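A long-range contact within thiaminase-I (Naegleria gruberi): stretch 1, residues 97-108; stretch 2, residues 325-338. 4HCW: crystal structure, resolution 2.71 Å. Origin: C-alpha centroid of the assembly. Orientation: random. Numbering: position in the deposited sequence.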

# COMPACT_ATOMS: atom_id res chain seq x y z
N LEU A 97 7.67 -13.72 -6.49
CA LEU A 97 7.16 -12.36 -6.39
C LEU A 97 7.11 -11.74 -7.78
O LEU A 97 7.79 -12.20 -8.70
CB LEU A 97 8.06 -11.53 -5.49
CG LEU A 97 8.39 -12.10 -4.11
CD1 LEU A 97 9.48 -11.27 -3.44
CD2 LEU A 97 7.15 -12.15 -3.24
N HIS A 98 6.32 -10.68 -7.93
CA HIS A 98 6.31 -9.93 -9.18
C HIS A 98 7.61 -9.13 -9.31
O HIS A 98 8.36 -9.00 -8.34
CB HIS A 98 5.11 -8.99 -9.24
CG HIS A 98 3.81 -9.70 -9.48
ND1 HIS A 98 3.22 -10.52 -8.55
CD2 HIS A 98 2.98 -9.70 -10.55
CE1 HIS A 98 2.09 -11.00 -9.03
NE2 HIS A 98 1.92 -10.51 -10.25
N SER A 99 7.86 -8.61 -10.50
CA SER A 99 9.07 -7.83 -10.74
C SER A 99 9.10 -6.57 -9.89
O SER A 99 10.13 -6.22 -9.32
CB SER A 99 9.19 -7.48 -12.23
OG SER A 99 8.09 -6.72 -12.67
N PHE A 100 7.97 -5.88 -9.81
CA PHE A 100 7.88 -4.64 -9.05
C PHE A 100 7.87 -4.87 -7.54
O PHE A 100 8.38 -4.05 -6.78
CB PHE A 100 6.66 -3.82 -9.48
CG PHE A 100 5.36 -4.58 -9.42
CD1 PHE A 100 4.60 -4.58 -8.26
CD2 PHE A 100 4.89 -5.27 -10.53
CE1 PHE A 100 3.40 -5.27 -8.21
CE2 PHE A 100 3.70 -5.96 -10.48
CZ PHE A 100 2.95 -5.96 -9.32
N VAL A 101 7.29 -5.99 -7.12
CA VAL A 101 7.25 -6.34 -5.70
C VAL A 101 8.66 -6.60 -5.16
O VAL A 101 9.03 -6.09 -4.10
CB VAL A 101 6.37 -7.58 -5.45
CG1 VAL A 101 6.51 -8.05 -4.01
CG2 VAL A 101 4.92 -7.27 -5.77
N SER A 102 9.43 -7.38 -5.91
CA SER A 102 10.80 -7.69 -5.51
C SER A 102 11.70 -6.47 -5.62
O SER A 102 12.64 -6.31 -4.84
CB SER A 102 11.35 -8.84 -6.36
OG SER A 102 11.24 -8.55 -7.74
N SER A 103 11.42 -5.61 -6.60
CA SER A 103 12.20 -4.39 -6.80
C SER A 103 11.98 -3.40 -5.67
O SER A 103 12.90 -2.68 -5.28
CB SER A 103 11.84 -3.75 -8.14
OG SER A 103 12.16 -4.60 -9.23
N SER A 104 10.76 -3.36 -5.15
CA SER A 104 10.41 -2.44 -4.08
C SER A 104 11.08 -2.83 -2.76
O SER A 104 11.23 -2.00 -1.86
CB SER A 104 8.90 -2.38 -3.89
OG SER A 104 8.40 -3.61 -3.40
N ALA A 105 11.49 -4.09 -2.66
CA ALA A 105 12.12 -4.59 -1.44
C ALA A 105 13.64 -4.56 -1.54
O ALA A 105 14.34 -4.70 -0.54
CB ALA A 105 11.63 -6.00 -1.14
N SER A 106 14.15 -4.39 -2.76
CA SER A 106 15.59 -4.38 -2.98
C SER A 106 16.15 -2.96 -2.97
O SER A 106 15.62 -2.07 -3.63
CB SER A 106 15.94 -5.07 -4.30
OG SER A 106 15.40 -4.37 -5.41
N VAL A 107 17.23 -2.76 -2.22
CA VAL A 107 17.90 -1.47 -2.16
C VAL A 107 19.36 -1.60 -2.59
O VAL A 107 20.15 -2.27 -1.92
CB VAL A 107 17.83 -0.86 -0.75
CG1 VAL A 107 18.59 0.46 -0.70
CG2 VAL A 107 16.38 -0.67 -0.32
N ASN A 108 19.70 -0.95 -3.70
CA ASN A 108 21.05 -1.00 -4.26
C ASN A 108 21.52 -2.43 -4.55
O ASN A 108 22.63 -2.82 -4.16
CB ASN A 108 22.06 -0.29 -3.34
CG ASN A 108 21.72 1.18 -3.15
OD1 ASN A 108 21.19 1.83 -4.04
ND2 ASN A 108 22.03 1.70 -1.97
N GLN A 325 -4.36 -8.42 -13.38
CA GLN A 325 -3.89 -7.05 -13.53
C GLN A 325 -2.39 -6.95 -13.27
O GLN A 325 -1.65 -6.33 -14.04
CB GLN A 325 -4.65 -6.13 -12.58
CG GLN A 325 -4.84 -4.72 -13.11
CD GLN A 325 -6.00 -4.62 -14.08
OE1 GLN A 325 -6.14 -3.63 -14.81
NE2 GLN A 325 -6.86 -5.63 -14.09
N PHE A 326 -1.94 -7.55 -12.17
CA PHE A 326 -0.54 -7.50 -11.78
C PHE A 326 0.37 -8.24 -12.76
O PHE A 326 1.55 -7.92 -12.89
CB PHE A 326 -0.35 -8.05 -10.36
CG PHE A 326 -0.89 -7.16 -9.28
CD1 PHE A 326 -0.84 -5.78 -9.42
CD2 PHE A 326 -1.44 -7.69 -8.13
CE1 PHE A 326 -1.33 -4.95 -8.43
CE2 PHE A 326 -1.93 -6.86 -7.13
CZ PHE A 326 -1.88 -5.49 -7.28
N ASP A 327 -0.19 -9.24 -13.44
CA ASP A 327 0.58 -10.03 -14.39
C ASP A 327 0.68 -9.35 -15.75
O ASP A 327 1.72 -9.41 -16.41
CB ASP A 327 -0.03 -11.43 -14.54
CG ASP A 327 0.17 -12.29 -13.31
OD1 ASP A 327 1.22 -12.15 -12.65
OD2 ASP A 327 -0.72 -13.11 -13.01
N ALA A 328 -0.41 -8.72 -16.17
CA ALA A 328 -0.46 -8.05 -17.47
C ALA A 328 0.42 -6.80 -17.49
O ALA A 328 1.08 -6.51 -18.49
CB ALA A 328 -1.89 -7.70 -17.83
N LYS A 329 0.43 -6.07 -16.38
CA LYS A 329 1.17 -4.83 -16.29
C LYS A 329 2.38 -4.97 -15.37
O LYS A 329 2.78 -4.02 -14.71
CB LYS A 329 0.26 -3.71 -15.78
CG LYS A 329 -1.07 -3.64 -16.50
CD LYS A 329 -1.97 -2.56 -15.93
CE LYS A 329 -3.32 -2.54 -16.63
NZ LYS A 329 -4.21 -1.46 -16.12
N GLU A 330 2.96 -6.17 -15.35
CA GLU A 330 4.07 -6.48 -14.46
C GLU A 330 5.30 -5.59 -14.69
O GLU A 330 6.09 -5.36 -13.77
CB GLU A 330 4.46 -7.96 -14.59
CG GLU A 330 5.47 -8.44 -13.56
CD GLU A 330 5.78 -9.92 -13.69
OE1 GLU A 330 5.10 -10.61 -14.48
OE2 GLU A 330 6.71 -10.40 -13.00
N SER A 331 5.44 -5.09 -15.91
CA SER A 331 6.60 -4.26 -16.25
C SER A 331 6.29 -2.77 -16.16
O SER A 331 7.21 -1.95 -16.08
CB SER A 331 7.09 -4.60 -17.66
OG SER A 331 6.08 -4.36 -18.62
N GLU A 332 5.01 -2.42 -16.15
CA GLU A 332 4.60 -1.02 -16.18
C GLU A 332 4.38 -0.44 -14.78
O GLU A 332 4.31 0.77 -14.61
CB GLU A 332 3.34 -0.85 -17.02
CG GLU A 332 3.39 -1.54 -18.39
CD GLU A 332 4.19 -0.77 -19.43
OE1 GLU A 332 3.68 -0.58 -20.55
OE2 GLU A 332 5.33 -0.36 -19.13
N VAL A 333 4.29 -1.32 -13.78
CA VAL A 333 4.04 -0.89 -12.41
C VAL A 333 5.26 -0.19 -11.79
O VAL A 333 6.38 -0.69 -11.88
CB VAL A 333 3.60 -2.07 -11.52
CG1 VAL A 333 3.61 -1.67 -10.06
CG2 VAL A 333 2.22 -2.55 -11.93
N ARG A 334 5.02 0.96 -11.18
CA ARG A 334 6.08 1.74 -10.54
C ARG A 334 5.90 1.79 -9.03
O ARG A 334 4.79 1.65 -8.52
CB ARG A 334 6.12 3.16 -11.11
CG ARG A 334 6.47 3.23 -12.58
CD ARG A 334 7.88 2.73 -12.83
NE ARG A 334 8.27 2.85 -14.23
CZ ARG A 334 8.11 1.88 -15.13
NH1 ARG A 334 7.57 0.72 -14.78
NH2 ARG A 334 8.50 2.08 -16.39
N VAL A 335 7.00 2.01 -8.31
CA VAL A 335 6.96 2.13 -6.86
C VAL A 335 7.75 3.35 -6.39
O VAL A 335 8.96 3.42 -6.58
CB VAL A 335 7.53 0.87 -6.16
CG1 VAL A 335 7.59 1.08 -4.66
CG2 VAL A 335 6.70 -0.35 -6.51
N LEU A 336 7.05 4.30 -5.78
CA LEU A 336 7.69 5.52 -5.30
C LEU A 336 8.38 5.30 -3.96
O LEU A 336 7.76 4.84 -3.01
CB LEU A 336 6.66 6.65 -5.18
CG LEU A 336 7.18 8.01 -4.73
CD1 LEU A 336 8.23 8.54 -5.70
CD2 LEU A 336 6.03 9.00 -4.59
N ARG A 337 9.67 5.62 -3.91
CA ARG A 337 10.45 5.45 -2.68
C ARG A 337 11.29 6.69 -2.38
O ARG A 337 11.58 7.49 -3.27
CB ARG A 337 11.35 4.22 -2.77
CG ARG A 337 10.60 2.92 -3.06
CD ARG A 337 11.50 1.71 -2.88
NE ARG A 337 12.70 1.78 -3.70
CZ ARG A 337 13.64 0.84 -3.74
NH1 ARG A 337 14.70 0.99 -4.52
NH2 ARG A 337 13.52 -0.25 -3.00
N CYS A 338 11.69 6.83 -1.12
CA CYS A 338 12.47 7.99 -0.68
C CYS A 338 13.89 7.60 -0.30
O CYS A 338 14.10 6.64 0.44
CB CYS A 338 11.78 8.67 0.50
SG CYS A 338 10.02 8.98 0.25

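Residues 97-108 and 325-338 lie at least 226 residues apart where they touch, yet they bury 594 Å² between them, counting both sides. The helix 99-105 runs almost parallel to the strand 335-338, with axes 1° apart in direction and 9.4 Å apart at closest approach. The contact has a polar start, an apolar middle and an arginine at the far end.

Phe100 gives up the most area. Its CA-to-CB bond points toward the second stretch, and chi1 is p (54°) with chi2 at 90°. This brings the face of the ring under Val333 CG1 and the CZ end toward Phe326. Val333 is in the t rotamer and sets CG1 over one face of the ring, 3.7 Å from the Phe100 ring centroid and 22° off the normal, a CH-pi contact. The ring edge meets two backbone carbonyls: Phe100 CD2 is 3.5 Å from Glu330 O, and Phe100 CE2 is 3.8 Å from Phe326 O. Aromatic C-H groups carry a slight positive charge, so an edge suits such oxygens. Phe100 CZ also packs 3.8 Å from Phe326 CD1, with the ring planes at 56°. A flat, apolar side chain can use both face and edge in this way.

His98 holds the N-cap position. Its chi1 is m (-73°) and chi2 is 69°, and the imidazole reaches the helix 325-328. The edge of the Phe326 ring is turned toward the His98 face, with centroids 5.9 Å apart and planes at 74°. His98 NE2 gives a weak hydrogen bond to Asp327 OD1, 3.0 Å long. The CA-to-CB bond of Asp327 points away, but its m rotamer (-71°) brings the carboxylate back within reach.

Glu330 is extended, with chi1 and chi2 both t. Its CA-to-CB bond points sideways, and the long chain carries the carboxylate to the start of the helix. There Ser99 N donates to Glu330 OE2 at 3.3 Å. A free amide in the first turn of a helix suits an acidic partner. Ser99 is p (60°); its OG lies 2.7 Å from Glu330 O, but the angle is poor for a hydrogen bond.

The serines of the helix largely satisfy themselves. Ser103 OG, with chi1 m, donates to Ser99 O at 2.6 Å. Ser104 OG, with chi1 p, donates to Val101 O at 2.7 Å. Ser104 CB packs 3.8 Å from Val335 CG1. The small side chain fits this buried spot, and Val335 points toward it in the t rotamer.

Arg337 closes the contact. Its chi angles are m, t, m and -179°, and they carry the guanidinium to the end of the helix. Arg337 NH2 donates to Ser106 O at 2.8 Å, and weakly to Ser104 O at 3.1 Å. Arg337 NH1 adds a weak bond to Ser106 O at 3.3 Å. Both carbonyls lie near the guanidinium plane, where its N-H groups point. The charged group is buried, but NE and NH1 also find partners elsewhere in the structure.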